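Local atomic coordinates of aminoacyltransferase FemA (Staphylococcus aureus, PDB entry 1LRZ), a protein that adds glycines 2 and 3 of the pentaglycine bridge of staphylococcal peptidoglycan, taking them from glycyl-tRNA. Residues Y226-L229 / K230-D234; D291-E294 / Q295-E299; E84-H87 / F88-E92. All blocks are in the same frame, centred on the assembly; numbering follows the deposited sequence.

Contact 1. Residues Y226-L229 / K230-D234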
# COMPACT_ATOMS: atom_id res chain seq x y z
N TYR A 226 -6.89 -13.44 5.96
CA TYR A 226 -7.49 -13.66 7.26
C TYR A 226 -6.44 -13.55 8.36
O TYR A 226 -6.65 -12.87 9.37
CB TYR A 226 -8.16 -15.03 7.30
CG TYR A 226 -8.68 -15.40 8.68
CD1 TYR A 226 -9.91 -14.94 9.13
CD2 TYR A 226 -7.92 -16.20 9.54
CE1 TYR A 226 -10.38 -15.26 10.41
CE2 TYR A 226 -8.38 -16.52 10.81
CZ TYR A 226 -9.61 -16.05 11.24
OH TYR A 226 -10.06 -16.36 12.51
N ASN A 227 -5.29 -14.20 8.17
CA ASN A 227 -4.25 -14.16 9.19
C ASN A 227 -3.68 -12.76 9.43
O ASN A 227 -3.34 -12.42 10.56
CB ASN A 227 -3.11 -15.13 8.87
CG ASN A 227 -3.52 -16.59 9.07
OD1 ASN A 227 -4.41 -16.89 9.87
ND2 ASN A 227 -2.86 -17.50 8.36
N ARG A 228 -3.60 -11.95 8.37
CA ARG A 228 -3.08 -10.59 8.51
C ARG A 228 -4.06 -9.80 9.38
O ARG A 228 -3.65 -9.07 10.29
CB ARG A 228 -2.92 -9.93 7.14
CG ARG A 228 -2.00 -10.67 6.18
CD ARG A 228 -0.61 -10.74 6.74
NE ARG A 228 0.34 -11.43 5.87
CZ ARG A 228 0.31 -12.72 5.56
NH1 ARG A 228 -0.64 -13.51 6.04
NH2 ARG A 228 1.28 -13.23 4.82
N LEU A 229 -5.35 -9.93 9.10
CA LEU A 229 -6.35 -9.23 9.90
C LEU A 229 -6.21 -9.62 11.36
O LEU A 229 -6.16 -8.76 12.24
CB LEU A 229 -7.76 -9.60 9.45
CG LEU A 229 -8.35 -8.89 8.23
CD1 LEU A 229 -9.83 -9.31 8.07
CD2 LEU A 229 -8.26 -7.38 8.43
N LYS A 230 -6.13 -10.92 11.61
CA LYS A 230 -6.02 -11.44 12.97
C LYS A 230 -4.77 -11.02 13.75
O LYS A 230 -4.87 -10.58 14.89
CB LYS A 230 -6.09 -12.97 12.93
CG LYS A 230 -6.07 -13.64 14.29
CD LYS A 230 -6.08 -15.15 14.11
CE LYS A 230 -6.14 -15.88 15.45
NZ LYS A 230 -6.00 -17.35 15.25
N TYR A 231 -3.59 -11.14 13.14
CA TYR A 231 -2.36 -10.80 13.84
C TYR A 231 -1.84 -9.37 13.73
O TYR A 231 -1.13 -8.91 14.62
CB TYR A 231 -1.25 -11.79 13.46
CG TYR A 231 -1.61 -13.22 13.82
CD1 TYR A 231 -2.20 -14.07 12.88
CD2 TYR A 231 -1.43 -13.71 15.12
CE1 TYR A 231 -2.61 -15.36 13.21
CE2 TYR A 231 -1.84 -15.01 15.47
CZ TYR A 231 -2.44 -15.82 14.51
OH TYR A 231 -2.90 -17.07 14.84
N TYR A 232 -2.18 -8.66 12.65
CA TYR A 232 -1.73 -7.29 12.50
C TYR A 232 -2.65 -6.35 13.29
O TYR A 232 -2.25 -5.25 13.65
CB TYR A 232 -1.71 -6.88 11.03
CG TYR A 232 -0.56 -7.45 10.21
CD1 TYR A 232 0.28 -8.45 10.72
CD2 TYR A 232 -0.31 -6.99 8.92
CE1 TYR A 232 1.33 -8.98 9.95
CE2 TYR A 232 0.72 -7.50 8.14
CZ TYR A 232 1.54 -8.50 8.67
OH TYR A 232 2.55 -9.00 7.89
N LYS A 233 -3.88 -6.80 13.51
CA LYS A 233 -4.87 -6.04 14.27
C LYS A 233 -5.11 -4.61 13.78
O LYS A 233 -5.70 -4.42 12.72
CB LYS A 233 -4.50 -6.05 15.76
CG LYS A 233 -4.55 -7.46 16.35
CD LYS A 233 -3.88 -7.57 17.71
CE LYS A 233 -3.74 -9.02 18.13
NZ LYS A 233 -2.83 -9.16 19.31
N ASP A 234 -4.66 -3.61 14.53
CA ASP A 234 -4.89 -2.24 14.10
C ASP A 234 -3.91 -1.75 13.05
O ASP A 234 -4.02 -0.61 12.59
CB ASP A 234 -4.85 -1.28 15.28
CG ASP A 234 -3.53 -1.32 16.01
OD1 ASP A 234 -3.16 -0.30 16.61
OD2 ASP A 234 -2.88 -2.38 15.98
O HOH W 1 -7.23 -6.34 11.93
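Between Y226-L229 and K230-D234 the last turns of helix 222-232 are tied by four i to i+4 bonds, from K230 N to Y226 O down to a longer, more bent K233 N to L229 O bond (3.3 Å, 137°). There the donor stands above the carbonyl plane; K233, with its positive phi (53°), is the first residue to leave helical geometry. A water donates to both L229 O (2.7 Å) and K233 O (2.6 Å), bridging the two carbonyls at the helix end. One turn back, R228 lies alongside Y232 and makes a CH-pi contact, its CD 4.0 Å from the centroid of the Y232 ring. A bend at chi2 (-61°) brings CD over one face of that ring, toward its rim, while the guanidinium forms a cation-pi contact with F224. Y231 turns its ring edge to N227 O, with CD1 3.1 Å away, and its hydroxyl accepts a bond from K230 NZ on the solvent side, where a long lysine fits well. N227 ND2 is hydrogen-bonded to E36 OE2. N227, R228, Y231 and Y232 pack on helix 27-35, Y232 also meets F319, and the apolar L229 faces L201 of helix 201-207 and V236 and V238 of strand 236-244.

Contact 2. Residues D291-E294 / Q295-E299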
# COMPACT_ATOMS: atom_id res chain seq x y z
N ASP A 291 -34.03 16.73 -14.66
CA ASP A 291 -34.06 15.52 -15.48
C ASP A 291 -32.87 14.62 -15.16
O ASP A 291 -33.00 13.39 -15.10
CB ASP A 291 -34.08 15.88 -16.97
CG ASP A 291 -35.33 16.66 -17.37
OD1 ASP A 291 -36.31 16.65 -16.59
OD2 ASP A 291 -35.34 17.28 -18.45
N ALA A 292 -31.72 15.22 -14.93
CA ALA A 292 -30.55 14.42 -14.60
C ALA A 292 -30.78 13.79 -13.22
O ALA A 292 -30.46 12.63 -12.99
CB ALA A 292 -29.31 15.30 -14.58
N ASN A 293 -31.34 14.57 -12.30
CA ASN A 293 -31.61 14.08 -10.95
C ASN A 293 -32.57 12.89 -11.03
O ASN A 293 -32.38 11.87 -10.36
CB ASN A 293 -32.22 15.20 -10.09
CG ASN A 293 -32.66 14.71 -8.72
OD1 ASN A 293 -31.89 14.70 -7.76
ND2 ASN A 293 -33.92 14.29 -8.63
N GLU A 294 -33.60 13.02 -11.87
CA GLU A 294 -34.58 11.96 -12.03
C GLU A 294 -33.95 10.66 -12.55
O GLU A 294 -34.25 9.57 -12.05
CB GLU A 294 -35.68 12.42 -12.99
CG GLU A 294 -36.76 11.38 -13.22
CD GLU A 294 -37.91 11.93 -14.03
OE1 GLU A 294 -37.67 12.40 -15.16
OE2 GLU A 294 -39.06 11.90 -13.53
N GLN A 295 -33.08 10.78 -13.55
CA GLN A 295 -32.41 9.62 -14.10
C GLN A 295 -31.50 8.98 -13.06
O GLN A 295 -31.35 7.77 -13.03
CB GLN A 295 -31.60 9.98 -15.35
CG GLN A 295 -32.47 10.24 -16.57
CD GLN A 295 -31.66 10.56 -17.82
OE1 GLN A 295 -30.81 9.77 -18.25
NE2 GLN A 295 -31.93 11.73 -18.41
N LYS A 296 -30.90 9.80 -12.20
CA LYS A 296 -30.03 9.23 -11.16
C LYS A 296 -30.88 8.39 -10.20
O LYS A 296 -30.48 7.30 -9.79
CB LYS A 296 -29.31 10.32 -10.38
CG LYS A 296 -28.05 10.86 -11.02
CD LYS A 296 -27.39 11.82 -10.03
CE LYS A 296 -26.25 12.60 -10.64
NZ LYS A 296 -25.88 13.72 -9.73
N ILE A 297 -32.05 8.92 -9.84
CA ILE A 297 -32.95 8.21 -8.94
C ILE A 297 -33.38 6.89 -9.57
O ILE A 297 -33.32 5.84 -8.94
CB ILE A 297 -34.18 9.08 -8.58
CG1 ILE A 297 -33.73 10.27 -7.72
CG2 ILE A 297 -35.22 8.26 -7.84
CD1 ILE A 297 -34.82 11.27 -7.37
N GLU A 298 -33.80 6.95 -10.84
CA GLU A 298 -34.23 5.74 -11.54
C GLU A 298 -33.09 4.72 -11.59
O GLU A 298 -33.32 3.53 -11.40
CB GLU A 298 -34.69 6.07 -12.96
CG GLU A 298 -35.74 7.17 -13.01
CD GLU A 298 -36.28 7.40 -14.41
OE1 GLU A 298 -35.47 7.43 -15.38
OE2 GLU A 298 -37.51 7.57 -14.54
N GLU A 299 -31.87 5.17 -11.86
CA GLU A 299 -30.74 4.23 -11.91
C GLU A 299 -30.52 3.61 -10.54
O GLU A 299 -30.25 2.42 -10.42
CB GLU A 299 -29.44 4.92 -12.36
CG GLU A 299 -28.26 3.92 -12.44
CD GLU A 299 -26.89 4.58 -12.64
OE1 GLU A 299 -25.91 3.86 -12.95
OE2 GLU A 299 -26.77 5.82 -12.46
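N293 and I297, one turn apart and both buried, form the tight side of this contact. I297 N bonds to N293 O at 3.0 Å, and the same turn brings I297 CG1 to 3.4 Å from N293 O. With CG1 anti to its own carbonyl carbon (chi1 -68°), the isoleucine runs its longer branch back along the helix toward N293, a shape well suited to the face between two helices: I297 rests on L252 and N253 of helix 245-272. K296 touches L252 too, and its ammonium end leads away from the contact. Helices 245-272 and 277-307 make up a long antiparallel coiled-coil hairpin that projects from the globular body. It recalls the helical arm of seryl-tRNA synthetase, and a role in tRNA binding has been suggested for it on that ground. The outward side is polar, and looser toward the side-chain ends. Q295 is exposed, its CG running 3.5 Å from D291 O. Near the backbone E298 CG still sits tightly on E294 O, at 3.0 Å; the looseness lies at the carboxylates of E294 and E298, whose planes are only 17° from parallel but whose nearest charged oxygens, E294 OE2 and E298 OE2, stay 4.7 Å apart. Both residues are exposed, so solvent probably screens the like charges; E294 also touches R256 of the partner helix.

Contact 3. Residues E84-H87 / F88-E92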
# COMPACT_ATOMS: atom_id res chain seq x y z
N GLU A 84 30.14 1.13 9.52
CA GLU A 84 30.78 0.22 10.47
C GLU A 84 29.72 -0.60 11.19
O GLU A 84 29.91 -1.80 11.43
CB GLU A 84 31.62 1.00 11.48
CG GLU A 84 32.68 1.89 10.84
CD GLU A 84 33.61 2.57 11.87
OE1 GLU A 84 33.10 3.13 12.88
OE2 GLU A 84 34.84 2.55 11.65
N LEU A 85 28.61 0.05 11.54
CA LEU A 85 27.54 -0.65 12.23
C LEU A 85 26.92 -1.67 11.26
O LEU A 85 26.63 -2.80 11.64
CB LEU A 85 26.49 0.34 12.72
CG LEU A 85 25.24 -0.25 13.38
CD1 LEU A 85 25.64 -1.03 14.64
CD2 LEU A 85 24.29 0.88 13.75
N VAL A 86 26.72 -1.27 10.01
CA VAL A 86 26.14 -2.19 9.04
C VAL A 86 27.04 -3.43 8.87
O VAL A 86 26.56 -4.56 8.81
CB VAL A 86 25.94 -1.49 7.68
CG1 VAL A 86 25.63 -2.51 6.60
CG2 VAL A 86 24.77 -0.50 7.78
N HIS A 87 28.35 -3.19 8.82
CA HIS A 87 29.33 -4.27 8.67
C HIS A 87 29.23 -5.24 9.85
O HIS A 87 29.13 -6.46 9.67
CB HIS A 87 30.73 -3.68 8.61
CG HIS A 87 31.80 -4.69 8.36
ND1 HIS A 87 32.24 -5.01 7.09
CD2 HIS A 87 32.50 -5.48 9.21
CE1 HIS A 87 33.17 -5.94 7.17
NE2 HIS A 87 33.35 -6.24 8.45
N PHE A 88 29.27 -4.69 11.06
CA PHE A 88 29.17 -5.49 12.28
C PHE A 88 27.91 -6.34 12.29
O PHE A 88 27.95 -7.52 12.62
CB PHE A 88 29.15 -4.57 13.51
CG PHE A 88 29.04 -5.30 14.82
CD1 PHE A 88 30.11 -6.02 15.33
CD2 PHE A 88 27.86 -5.27 15.54
CE1 PHE A 88 30.01 -6.70 16.54
CE2 PHE A 88 27.75 -5.94 16.76
CZ PHE A 88 28.83 -6.66 17.26
N PHE A 89 26.78 -5.73 11.94
CA PHE A 89 25.53 -6.47 11.94
C PHE A 89 25.50 -7.67 11.00
O PHE A 89 25.10 -8.76 11.40
CB PHE A 89 24.34 -5.56 11.60
CG PHE A 89 23.02 -6.29 11.60
CD1 PHE A 89 22.57 -6.97 10.48
CD2 PHE A 89 22.26 -6.36 12.77
CE1 PHE A 89 21.40 -7.72 10.51
CE2 PHE A 89 21.08 -7.11 12.81
CZ PHE A 89 20.65 -7.78 11.68
N PHE A 90 25.91 -7.47 9.75
CA PHE A 90 25.86 -8.57 8.81
C PHE A 90 26.88 -9.67 9.08
O PHE A 90 26.65 -10.83 8.76
CB PHE A 90 25.97 -8.03 7.38
CG PHE A 90 24.70 -7.39 6.90
CD1 PHE A 90 24.54 -6.01 6.90
CD2 PHE A 90 23.62 -8.18 6.51
CE1 PHE A 90 23.33 -5.42 6.53
CE2 PHE A 90 22.40 -7.61 6.14
CZ PHE A 90 22.25 -6.22 6.15
N ASN A 91 28.00 -9.30 9.70
CA ASN A 91 29.02 -10.27 10.04
C ASN A 91 28.50 -11.10 11.22
O ASN A 91 28.61 -12.32 11.23
CB ASN A 91 30.30 -9.54 10.43
CG ASN A 91 31.53 -10.41 10.30
OD1 ASN A 91 31.78 -10.98 9.25
ND2 ASN A 91 32.30 -10.51 11.38
N GLU A 92 27.89 -10.43 12.20
CA GLU A 92 27.37 -11.15 13.35
C GLU A 92 26.14 -11.97 12.99
O GLU A 92 25.87 -12.99 13.62
CB GLU A 92 27.05 -10.17 14.48
CG GLU A 92 28.26 -9.45 15.06
CD GLU A 92 29.16 -10.36 15.87
OE1 GLU A 92 28.63 -11.15 16.68
OE2 GLU A 92 30.40 -10.28 15.71
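F89 N donates to L85 O over 2.9 Å, the shortest bond between E84-H87 and F88-E92 in this regular helix. The next carbonyl, V86 O, takes F90 N at 3.1 Å and also lies near the plane of the F90 ring, at its edge, 3.1 Å from CD1. V86 and F90 point the same way, and the valine's CG1 meets CD1 of F90 at 3.7 Å. With chi1 at 167°, CG1 stands opposite the valine's N, beside the carbonyl carbon, and faces the following turn. F89 adds its CD1 over the centre of the F90 ring, 4.0 Å above the plane, so one face of F90 is covered by its neighbour in sequence. Toward the outside, E92 lays its CG 3.5 Å above one face of F88, toward the rim of the ring, and sends its carboxylate to a salt bridge with K95, a fitting use of a residue both apolar in its stem and charged at its end. Branched and aromatic residues suit the inner faces: L85 and F89 pack on I78 and I45 of the sheet, V86 and F90 on helix 130-137. This is the connecting helix of a beta-alpha-beta crossover, linking the parallel neighbours 67-78 and 102-107.

The three contacts are short pieces of three helices that sample the length of the molecule without touching. Contacts 2 and 3 lie on opposite sides of its centre, their own centres about 66 Å apart; contact 1 is about 33 Å from contact 3 and 42 Å from contact 2, centre to centre. Contact 3 backs the seven-stranded sheet. Contact 1 leans on strand 236-244 and on F319 of strand 310-320, the two strands of the nine-stranded sheet that lead into and out of the helical hairpin carrying contact 2. Contact 1 also packs against helix 27-35, which precedes strand 39-46 of the sheet behind contact 3.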